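Long-range contacts in aspartate aminotransferase (Thermotoga maritima, PDB 1O4S), which catalyses the pyridoxal-phosphate-dependent transfer of the amino group of L-aspartate to 2-oxoglutarate, giving oxaloacetate and L-glutamate, and works as a homodimer: residues Y95-Q103 with F225-F235; P56-L67 with V282-V293. All coordinates share one frame; numbering follows the deposited sequence.

Interaction 1. Residues Y95-Q103 with F225-F235; sequences YKKDISPDQ and FTSILDVSEGF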
loop_
_atom_site.group_PDB
_atom_site.type_symbol
_atom_site.label_atom_id
_atom_site.label_comp_id
_atom_site.label_asym_id
_atom_site.label_seq_id
_atom_site.Cartn_x
_atom_site.Cartn_y
_atom_site.Cartn_z
ATOM N N TYR B 95 -17.681 -18.315 -13.006
ATOM C CA TYR B 95 -17.878 -19.364 -12.009
ATOM C C TYR B 95 -19.332 -19.549 -11.601
ATOM O O TYR B 95 -19.629 -20.207 -10.612
ATOM C CB TYR B 95 -16.989 -19.082 -10.799
ATOM C CG TYR B 95 -15.535 -19.195 -11.156
ATOM C CD1 TYR B 95 -14.701 -18.066 -11.127
ATOM C CD2 TYR B 95 -14.983 -20.415 -11.566
ATOM C CE1 TYR B 95 -13.352 -18.137 -11.470
ATOM C CE2 TYR B 95 -13.610 -20.489 -11.941
ATOM C CZ TYR B 95 -12.811 -19.338 -11.865
ATOM O OH TYR B 95 -11.492 -19.348 -12.209
ATOM N N LYS B 96 -20.224 -18.965 -12.386
ATOM C CA LYS B 96 -21.664 -18.999 -12.140
ATOM C C LYS B 96 -22.025 -18.754 -10.663
ATOM O O LYS B 96 -22.593 -19.607 -9.982
ATOM C CB LYS B 96 -22.306 -20.282 -12.702
ATOM C CG LYS B 96 -22.698 -20.192 -14.193
ATOM C CD LYS B 96 -23.650 -19.015 -14.525
ATOM C CE LYS B 96 -25.044 -19.191 -13.917
ATOM N NZ LYS B 96 -25.802 -20.282 -14.586
ATOM N N LYS B 97 -21.667 -17.555 -10.209
ATOM C CA LYS B 97 -21.951 -17.024 -8.872
ATOM C C LYS B 97 -22.534 -15.607 -8.989
ATOM O O LYS B 97 -22.260 -14.883 -9.953
ATOM C CB LYS B 97 -20.665 -16.963 -8.048
ATOM C CG LYS B 97 -19.948 -18.297 -7.958
ATOM C CD LYS B 97 -18.857 -18.304 -6.909
ATOM C CE LYS B 97 -18.179 -19.657 -6.867
ATOM N NZ LYS B 97 -18.937 -20.643 -6.097
ATOM N N ASP B 98 -23.352 -15.232 -8.014
ATOM C CA ASP B 98 -23.913 -13.898 -7.916
ATOM C C ASP B 98 -22.971 -13.165 -6.963
ATOM O O ASP B 98 -23.084 -13.269 -5.746
ATOM C CB ASP B 98 -25.354 -13.978 -7.356
ATOM C CG ASP B 98 -26.202 -12.736 -7.667
ATOM O OD1 ASP B 98 -25.633 -11.660 -7.963
ATOM O OD2 ASP B 98 -27.463 -12.751 -7.639
ATOM N N ILE B 99 -21.986 -12.487 -7.526
ATOM C CA ILE B 99 -21.080 -11.659 -6.748
ATOM C C ILE B 99 -21.537 -10.181 -6.787
ATOM O O ILE B 99 -21.679 -9.579 -7.848
ATOM C CB ILE B 99 -19.654 -11.833 -7.258
ATOM C CG1 ILE B 99 -19.349 -13.324 -7.413
ATOM C CG2 ILE B 99 -18.651 -11.190 -6.305
ATOM C CD1 ILE B 99 -17.891 -13.639 -7.726
ATOM N N SER B 100 -21.777 -9.613 -5.610
ATOM C CA SER B 100 -22.026 -8.187 -5.442
ATOM C C SER B 100 -20.718 -7.356 -5.515
ATOM O O SER B 100 -19.674 -7.812 -5.101
ATOM C CB SER B 100 -22.759 -7.979 -4.120
ATOM O OG SER B 100 -22.805 -6.631 -3.733
ATOM N N PRO B 101 -20.767 -6.132 -6.039
ATOM C CA PRO B 101 -19.590 -5.240 -6.037
ATOM C C PRO B 101 -19.066 -4.958 -4.612
ATOM O O PRO B 101 -17.873 -4.714 -4.418
ATOM C CB PRO B 101 -20.119 -3.950 -6.674
ATOM C CG PRO B 101 -21.393 -4.336 -7.370
ATOM C CD PRO B 101 -21.946 -5.482 -6.641
ATOM N N ASP B 102 -19.968 -5.013 -3.630
ATOM C CA ASP B 102 -19.605 -4.851 -2.218
ATOM C C ASP B 102 -18.851 -6.060 -1.620
ATOM O O ASP B 102 -18.420 -6.003 -0.471
ATOM C CB ASP B 102 -20.850 -4.501 -1.394
ATOM C CG ASP B 102 -21.378 -3.073 -1.699
ATOM O OD1 ASP B 102 -22.565 -2.799 -1.327
ATOM O OD2 ASP B 102 -20.701 -2.176 -2.345
ATOM N N GLN B 103 -18.657 -7.126 -2.402
ATOM C CA GLN B 103 -17.817 -8.255 -1.994
ATOM C C GLN B 103 -16.362 -8.124 -2.448
ATOM O O GLN B 103 -15.553 -8.967 -2.132
ATOM C CB GLN B 103 -18.378 -9.557 -2.567
ATOM C CG GLN B 103 -19.642 -10.016 -1.901
ATOM C CD GLN B 103 -20.164 -11.331 -2.460
ATOM O OE1 GLN B 103 -21.078 -11.326 -3.271
ATOM N NE2 GLN B 103 -19.573 -12.449 -2.043
ATOM N N PHE B 225 -7.172 -27.130 -14.655
ATOM C CA PHE B 225 -7.239 -26.082 -13.628
ATOM C C PHE B 225 -8.603 -26.046 -12.971
ATOM O O PHE B 225 -9.619 -25.933 -13.638
ATOM C CB PHE B 225 -6.894 -24.659 -14.130
ATOM C CG PHE B 225 -7.008 -23.613 -13.038
ATOM C CD1 PHE B 225 -6.127 -23.630 -11.968
ATOM C CD2 PHE B 225 -8.021 -22.667 -13.055
ATOM C CE1 PHE B 225 -6.238 -22.735 -10.933
ATOM C CE2 PHE B 225 -8.146 -21.743 -12.024
ATOM C CZ PHE B 225 -7.252 -21.778 -10.956
ATOM N N THR B 226 -8.584 -26.135 -11.643
ATOM C CA THR B 226 -9.753 -25.982 -10.794
ATOM C C THR B 226 -9.516 -24.796 -9.858
ATOM O O THR B 226 -8.504 -24.752 -9.145
ATOM C CB THR B 226 -9.946 -27.246 -9.947
ATOM O OG1 THR B 226 -10.033 -28.411 -10.793
ATOM C CG2 THR B 226 -11.260 -27.195 -9.217
ATOM N N SER B 227 -10.458 -23.862 -9.856
ATOM C CA SER B 227 -10.447 -22.722 -8.950
ATOM C C SER B 227 -11.159 -23.141 -7.687
ATOM O O SER B 227 -12.040 -23.998 -7.738
ATOM C CB SER B 227 -11.202 -21.555 -9.579
ATOM O OG SER B 227 -11.422 -20.520 -8.667
ATOM N N ILE B 228 -10.801 -22.534 -6.563
ATOM C CA ILE B 228 -11.590 -22.720 -5.353
ATOM C C ILE B 228 -13.050 -22.319 -5.611
ATOM O O ILE B 228 -13.960 -22.841 -4.975
ATOM C CB ILE B 228 -11.008 -21.936 -4.141
ATOM C CG1 ILE B 228 -11.482 -22.566 -2.803
ATOM C CG2 ILE B 228 -11.386 -20.434 -4.207
ATOM C CD1 ILE B 228 -11.012 -24.011 -2.581
ATOM N N LEU B 229 -13.260 -21.383 -6.527
ATOM C CA LEU B 229 -14.613 -20.980 -6.926
ATOM C C LEU B 229 -15.367 -22.011 -7.825
ATOM O O LEU B 229 -16.578 -21.879 -8.027
ATOM C CB LEU B 229 -14.567 -19.618 -7.604
ATOM C CG LEU B 229 -13.932 -18.490 -6.765
ATOM C CD1 LEU B 229 -14.118 -17.169 -7.494
ATOM C CD2 LEU B 229 -14.484 -18.379 -5.363
ATOM N N ASP B 230 -14.648 -23.005 -8.357
ATOM C CA ASP B 230 -15.260 -24.193 -8.991
ATOM C C ASP B 230 -15.883 -25.194 -7.996
ATOM O O ASP B 230 -16.838 -25.899 -8.330
ATOM C CB ASP B 230 -14.222 -24.932 -9.852
ATOM C CG ASP B 230 -13.929 -24.219 -11.195
ATOM O OD1 ASP B 230 -12.754 -24.198 -11.612
ATOM O OD2 ASP B 230 -14.811 -23.682 -11.898
ATOM N N VAL B 231 -15.333 -25.243 -6.782
ATOM C CA VAL B 231 -15.728 -26.226 -5.761
ATOM C C VAL B 231 -16.420 -25.632 -4.513
ATOM O O VAL B 231 -16.806 -26.358 -3.603
ATOM C CB VAL B 231 -14.513 -27.072 -5.315
ATOM C CG1 VAL B 231 -13.976 -27.890 -6.497
ATOM C CG2 VAL B 231 -13.409 -26.206 -4.720
ATOM N N SER B 232 -16.572 -24.317 -4.477
ATOM C CA SER B 232 -17.219 -23.659 -3.358
ATOM C C SER B 232 -18.607 -23.269 -3.818
ATOM O O SER B 232 -18.871 -23.199 -5.013
ATOM C CB SER B 232 -16.431 -22.413 -2.937
ATOM O OG SER B 232 -16.692 -21.295 -3.782
ATOM N N GLU B 233 -19.505 -23.093 -2.858
ATOM C CA GLU B 233 -20.707 -22.281 -3.041
ATOM C C GLU B 233 -20.547 -21.192 -1.987
ATOM O O GLU B 233 -20.277 -21.495 -0.795
ATOM C CB GLU B 233 -22.004 -23.051 -2.741
ATOM C CG GLU B 233 -22.358 -24.208 -3.677
ATOM C CD GLU B 233 -23.322 -25.204 -3.034
ATOM O OE1 GLU B 233 -23.819 -24.945 -1.900
ATOM O OE2 GLU B 233 -23.584 -26.265 -3.661
ATOM N N GLY B 234 -20.714 -19.942 -2.388
ATOM C CA GLY B 234 -20.647 -18.853 -1.432
ATOM C C GLY B 234 -19.252 -18.566 -0.903
ATOM O O GLY B 234 -18.285 -19.301 -1.140
ATOM N N PHE B 235 -19.153 -17.478 -0.162
ATOM C CA PHE B 235 -17.854 -16.972 0.245
ATOM C C PHE B 235 -17.694 -16.953 1.762
ATOM O O PHE B 235 -16.797 -16.281 2.274
ATOM C CB PHE B 235 -17.644 -15.564 -0.344
ATOM C CG PHE B 235 -17.306 -15.550 -1.808
ATOM C CD1 PHE B 235 -18.295 -15.396 -2.766
ATOM C CD2 PHE B 235 -15.993 -15.663 -2.231
ATOM C CE1 PHE B 235 -17.969 -15.383 -4.139
ATOM C CE2 PHE B 235 -15.664 -15.639 -3.560
ATOM C CZ PHE B 235 -16.655 -15.494 -4.527
#
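Tyr95 lays one face of its ring on Leu229, whose CB stands 4.0 Å from the ring centroid, a CH-pi contact 21° off the normal. Asp230 comes to the rim of the same ring, OD2 in the ring plane and 3.3 Å from Tyr95 CD2, while its OD1 takes the backbone N-H of Ser227. Ser227 OG in turn accepts from Leu229 N, closing a capping box over the short helix 228-231; Glu214 is a further partner of that hydroxyl. Beside this close packing, Lys97 runs out straight past Leu229 and bends only at its last torsion (chi4 -81°), which brings NZ to Ser232 O at 2.8 Å, above the carbonyl plane, with a weak second bond to Ser232 OG. The next residues, Glu233 and Gly234, are exposed and barely touched: this is the solvent side. Farther along, Ile99 CD1 meets Phe235 CZ at 3.9 Å, and the amide of Gln103, nearly perpendicular to the Phe235 ring, brings Gln103 NE2 to 3.3 Å from Phe235 CD1 while bonding to Ser260 O. In the aminotransferase large domain this is a connecting loop, leaving helix 81-95 through a Schellman motif, packed on a short helix and the loop leading into strand 238-243.

Interaction 2. Residues P56-L67 with V282-V293; sequences PEPVVEEAVRFL and VAQYAALKALEV
The shortest polar bond runs from a water to Glu62 OE2, 2.6 Å; the same water donates to Tyr285 O at 2.9 Å, so one solvent molecule bridges the two helices. Arg65 of the same helix as Glu62 adds charge attraction, its NH1 3.3 Å from Glu62 OE2, although no N-H of Arg65 points at that oxygen. Glu62 is bent at chi2 (65°), and its CB and CG rest against Lys289 CB, the two chains crossing at about a right angle. Lys289 NZ forms a salt bridge with Glu292 OE1 of its own segment, its hydrogen bond weak; the nearby carboxylate of Glu62 would probably add attraction without direct contact. Beyond the water, Phe66 and Tyr285 form an offset stack, centroids 4.5 Å apart and planes at 25°, with Tyr285 CD1 over the rim of the Phe66 face. Val282 CG2 lies near CD2 and CE2 of Phe66, and Val282 CG1 packs on Ala63 CB at 3.8 Å. The small side chains of Ala63 and Ala286 probably permit the close approach of the axes, 8.3 Å; Val59 CG1 presses on Ala286 CB at 3.5 Å, tighter than usual. Val59 CG2 instead faces Ala290 and Val293, and Val293 also meets Pro56 and Pro58. In this close-packed, roughly antiparallel pair (141°), Ala287 touches Leu83 of helix 81-95, Ala283 and Ala287 touch Val255, just before strand 256-259, and Ala63 packs on Leu67, and Leu67 on Trp253, of the second subunit.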
loop_
_atom_site.group_PDB
_atom_site.type_symbol
_atom_site.label_atom_id
_atom_site.label_comp_id
_atom_site.label_asym_id
_atom_site.label_seq_id
_atom_site.Cartn_x
_atom_site.Cartn_y
_atom_site.Cartn_z
ATOM N N PRO B 56 -1.071 -4.104 -22.366
ATOM C CA PRO B 56 -1.810 -4.095 -23.627
ATOM C C PRO B 56 -2.130 -2.697 -24.097
ATOM O O PRO B 56 -2.531 -1.872 -23.302
ATOM C CB PRO B 56 -3.078 -4.861 -23.284
ATOM C CG PRO B 56 -2.659 -5.784 -22.211
ATOM C CD PRO B 56 -1.735 -4.952 -21.372
ATOM N N GLU B 57 -1.961 -2.436 -25.384
ATOM C CA GLU B 57 -2.102 -1.096 -25.883
ATOM C C GLU B 57 -3.481 -0.486 -25.584
ATOM O O GLU B 57 -3.567 0.675 -25.318
ATOM C CB GLU B 57 -1.764 -1.031 -27.371
ATOM C CG GLU B 57 -1.516 0.398 -27.892
ATOM C CD GLU B 57 -0.323 1.100 -27.203
ATOM O OE1 GLU B 57 -0.149 2.336 -27.391
ATOM O OE2 GLU B 57 0.455 0.424 -26.456
ATOM N N PRO B 58 -4.576 -1.234 -25.627
ATOM C CA PRO B 58 -5.862 -0.606 -25.300
ATOM C C PRO B 58 -5.910 -0.072 -23.880
ATOM O O PRO B 58 -6.617 0.912 -23.636
ATOM C CB PRO B 58 -6.883 -1.724 -25.551
ATOM C CG PRO B 58 -6.184 -2.604 -26.541
ATOM C CD PRO B 58 -4.743 -2.625 -26.079
ATOM N N VAL B 59 -5.182 -0.722 -22.979
ATOM C CA VAL B 59 -5.087 -0.304 -21.597
ATOM C C VAL B 59 -4.263 0.987 -21.511
ATOM O O VAL B 59 -4.681 1.913 -20.857
ATOM C CB VAL B 59 -4.458 -1.394 -20.695
ATOM C CG1 VAL B 59 -4.323 -0.896 -19.218
ATOM C CG2 VAL B 59 -5.272 -2.674 -20.761
ATOM N N VAL B 60 -3.110 1.027 -22.174
ATOM C CA VAL B 60 -2.331 2.260 -22.291
ATOM C C VAL B 60 -3.189 3.415 -22.821
ATOM O O VAL B 60 -3.209 4.516 -22.245
ATOM C CB VAL B 60 -1.134 2.065 -23.212
ATOM C CG1 VAL B 60 -0.439 3.385 -23.506
ATOM C CG2 VAL B 60 -0.143 1.035 -22.634
ATOM N N GLU B 61 -3.917 3.175 -23.905
ATOM C CA GLU B 61 -4.728 4.223 -24.540
ATOM C C GLU B 61 -5.795 4.786 -23.608
ATOM O O GLU B 61 -5.952 6.004 -23.540
ATOM C CB GLU B 61 -5.381 3.751 -25.869
ATOM C CG GLU B 61 -4.334 3.479 -26.948
ATOM C CD GLU B 61 -4.889 2.908 -28.290
ATOM O OE1 GLU B 61 -6.069 2.408 -28.346
ATOM O OE2 GLU B 61 -4.113 2.961 -29.291
ATOM N N GLU B 62 -6.531 3.911 -22.926
ATOM C CA GLU B 62 -7.489 4.349 -21.900
ATOM C C GLU B 62 -6.857 5.145 -20.745
ATOM O O GLU B 62 -7.416 6.142 -20.285
ATOM C CB GLU B 62 -8.224 3.148 -21.348
ATOM C CG GLU B 62 -9.138 3.410 -20.176
ATOM C CD GLU B 62 -10.314 4.301 -20.497
ATOM O OE1 GLU B 62 -10.617 4.528 -21.715
ATOM O OE2 GLU B 62 -10.935 4.770 -19.496
ATOM N N ALA B 63 -5.705 4.674 -20.265
ATOM C CA ALA B 63 -5.002 5.352 -19.185
ATOM C C ALA B 63 -4.602 6.766 -19.626
ATOM O O ALA B 63 -4.760 7.691 -18.854
ATOM C CB ALA B 63 -3.773 4.560 -18.739
ATOM N N VAL B 64 -4.116 6.915 -20.865
ATOM C CA VAL B 64 -3.692 8.209 -21.418
ATOM C C VAL B 64 -4.884 9.135 -21.580
ATOM O O VAL B 64 -4.819 10.320 -21.257
ATOM C CB VAL B 64 -2.955 8.056 -22.787
ATOM C CG1 VAL B 64 -2.742 9.379 -23.475
ATOM C CG2 VAL B 64 -1.637 7.345 -22.623
ATOM N N ARG B 65 -5.980 8.591 -22.086
ATOM C CA ARG B 65 -7.198 9.371 -22.250
ATOM C C ARG B 65 -7.690 9.918 -20.915
ATOM O O ARG B 65 -7.984 11.110 -20.816
ATOM C CB ARG B 65 -8.233 8.484 -22.880
ATOM C CG ARG B 65 -9.592 9.066 -23.102
ATOM C CD ARG B 65 -10.586 7.953 -23.570
ATOM N NE ARG B 65 -11.924 8.058 -22.979
ATOM C CZ ARG B 65 -12.225 7.962 -21.670
ATOM N NH1 ARG B 65 -11.292 7.773 -20.726
ATOM N NH2 ARG B 65 -13.504 8.083 -21.313
ATOM N N PHE B 66 -7.769 9.053 -19.895
ATOM C CA PHE B 66 -8.083 9.483 -18.540
ATOM C C PHE B 66 -7.122 10.571 -18.027
ATOM O O PHE B 66 -7.548 11.620 -17.506
ATOM C CB PHE B 66 -8.043 8.302 -17.567
ATOM C CG PHE B 66 -8.279 8.709 -16.152
ATOM C CD1 PHE B 66 -9.533 9.131 -15.747
ATOM C CD2 PHE B 66 -7.250 8.721 -15.223
ATOM C CE1 PHE B 66 -9.763 9.553 -14.425
ATOM C CE2 PHE B 66 -7.509 9.146 -13.909
ATOM C CZ PHE B 66 -8.776 9.554 -13.531
ATOM N N LEU B 67 -5.834 10.297 -18.190
ATOM C CA LEU B 67 -4.762 11.198 -17.764
ATOM C C LEU B 67 -4.851 12.598 -18.334
ATOM O O LEU B 67 -4.596 13.594 -17.638
ATOM C CB LEU B 67 -3.403 10.659 -18.189
ATOM C CG LEU B 67 -2.579 10.082 -17.100
ATOM C CD1 LEU B 67 -1.278 9.552 -17.655
ATOM C CD2 LEU B 67 -2.331 11.168 -16.059
ATOM N N VAL B 282 -5.440 6.376 -12.007
ATOM C CA VAL B 282 -5.114 5.974 -13.371
ATOM C C VAL B 282 -5.156 4.452 -13.502
ATOM O O VAL B 282 -5.750 3.921 -14.441
ATOM C CB VAL B 282 -3.756 6.550 -13.880
ATOM C CG1 VAL B 282 -3.611 6.302 -15.375
ATOM C CG2 VAL B 282 -3.646 8.035 -13.577
ATOM N N ALA B 283 -4.507 3.762 -12.565
ATOM C CA ALA B 283 -4.471 2.313 -12.530
ATOM C C ALA B 283 -5.896 1.709 -12.500
ATOM O O ALA B 283 -6.177 0.708 -13.130
ATOM C CB ALA B 283 -3.652 1.825 -11.307
ATOM N N GLN B 284 -6.787 2.318 -11.750
ATOM C CA GLN B 284 -8.153 1.833 -11.679
ATOM C C GLN B 284 -8.789 1.886 -13.033
ATOM O O GLN B 284 -9.402 0.900 -13.437
ATOM C CB GLN B 284 -8.962 2.576 -10.654
ATOM C CG GLN B 284 -8.432 2.391 -9.267
ATOM C CD GLN B 284 -9.372 2.880 -8.187
ATOM O OE1 GLN B 284 -10.481 2.404 -8.085
ATOM N NE2 GLN B 284 -8.906 3.781 -7.357
ATOM N N TYR B 285 -8.638 2.990 -13.747
ATOM C CA TYR B 285 -9.190 3.065 -15.092
ATOM C C TYR B 285 -8.506 2.145 -16.075
ATOM O O TYR B 285 -9.172 1.556 -16.948
ATOM C CB TYR B 285 -9.283 4.510 -15.595
ATOM C CG TYR B 285 -10.438 5.203 -14.881
ATOM C CD1 TYR B 285 -10.218 6.028 -13.792
ATOM C CD2 TYR B 285 -11.755 4.966 -15.264
ATOM C CE1 TYR B 285 -11.254 6.629 -13.121
ATOM C CE2 TYR B 285 -12.803 5.569 -14.596
ATOM C CZ TYR B 285 -12.528 6.407 -13.525
ATOM O OH TYR B 285 -13.531 7.010 -12.856
ATOM N N ALA B 286 -7.202 1.963 -15.910
ATOM C CA ALA B 286 -6.471 1.013 -16.739
ATOM C C ALA B 286 -7.042 -0.430 -16.539
ATOM O O ALA B 286 -7.290 -1.139 -17.494
ATOM C CB ALA B 286 -4.999 1.070 -16.414
ATOM N N ALA B 287 -7.257 -0.824 -15.289
ATOM C CA ALA B 287 -7.783 -2.137 -14.954
ATOM C C ALA B 287 -9.215 -2.360 -15.454
ATOM O O ALA B 287 -9.570 -3.424 -15.930
ATOM C CB ALA B 287 -7.672 -2.372 -13.425
ATOM N N LEU B 288 -10.024 -1.325 -15.403
ATOM C CA LEU B 288 -11.390 -1.417 -15.870
ATOM C C LEU B 288 -11.376 -1.767 -17.374
ATOM O O LEU B 288 -12.103 -2.652 -17.810
ATOM C CB LEU B 288 -12.135 -0.116 -15.534
ATOM C CG LEU B 288 -13.580 0.066 -15.972
ATOM C CD1 LEU B 288 -14.490 -0.990 -15.334
ATOM C CD2 LEU B 288 -14.023 1.463 -15.582
ATOM N N LYS B 289 -10.494 -1.141 -18.146
ATOM C CA LYS B 289 -10.334 -1.475 -19.556
ATOM C C LYS B 289 -9.719 -2.860 -19.735
ATOM O O LYS B 289 -10.048 -3.594 -20.669
ATOM C CB LYS B 289 -9.462 -0.411 -20.242
ATOM C CG LYS B 289 -9.109 -0.662 -21.734
ATOM C CD LYS B 289 -10.336 -0.770 -22.673
ATOM C CE LYS B 289 -11.162 0.522 -22.766
ATOM N NZ LYS B 289 -12.277 0.487 -23.810
ATOM N N ALA B 290 -8.796 -3.213 -18.857
ATOM C CA ALA B 290 -8.125 -4.505 -18.917
ATOM C C ALA B 290 -9.107 -5.661 -18.850
ATOM O O ALA B 290 -8.843 -6.680 -19.454
ATOM C CB ALA B 290 -7.130 -4.649 -17.854
ATOM N N LEU B 291 -10.213 -5.492 -18.123
ATOM C CA LEU B 291 -11.287 -6.475 -18.077
ATOM C C LEU B 291 -11.820 -6.853 -19.462
ATOM O O LEU B 291 -12.225 -7.992 -19.687
ATOM C CB LEU B 291 -12.433 -5.959 -17.219
ATOM C CG LEU B 291 -12.173 -5.941 -15.717
ATOM C CD1 LEU B 291 -13.252 -5.134 -15.041
ATOM C CD2 LEU B 291 -12.132 -7.360 -15.159
ATOM N N GLU B 292 -11.785 -5.906 -20.400
ATOM C CA GLU B 292 -12.236 -6.146 -21.760
ATOM C C GLU B 292 -11.177 -6.754 -22.702
ATOM O O GLU B 292 -11.486 -7.072 -23.852
ATOM C CB GLU B 292 -12.701 -4.832 -22.383
ATOM C CG GLU B 292 -13.798 -4.128 -21.625
ATOM C CD GLU B 292 -14.030 -2.700 -22.131
ATOM O OE1 GLU B 292 -13.904 -2.453 -23.341
ATOM O OE2 GLU B 292 -14.331 -1.813 -21.297
ATOM N N VAL B 293 -9.947 -6.905 -22.234
ATOM C CA VAL B 293 -8.825 -7.211 -23.095
ATOM C C VAL B 293 -8.516 -8.722 -23.090
ATOM O O VAL B 293 -8.442 -9.367 -22.057
ATOM C CB VAL B 293 -7.595 -6.340 -22.716
ATOM C CG1 VAL B 293 -6.351 -6.809 -23.421
ATOM C CG2 VAL B 293 -7.880 -4.809 -23.016
HETATM O O HOH W 1 -11.560 2.737 -18.074
#

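Both contacts are partly buried, their centres 25 Å apart and their nearest atoms about 11 Å apart without touching. Both segments of interaction 1 fall, in sequence, between the two helices of interaction 2. Helix 81-95 is common ground: it runs into the loop of interaction 1 and also packs on helix 281-290 of interaction 2. Interaction 1 joins a loop to a short helix and its flanks, away from the second subunit, and uses a direct lysine-to-backbone bond; interaction 2 packs helix on helix next to the dimer partner, largely through apolar side chains, with a water as its polar bridge. In both, buried apolar residues sit beside exposed ones, Glu233 and Gly234 in interaction 1 and Pro58 in interaction 2.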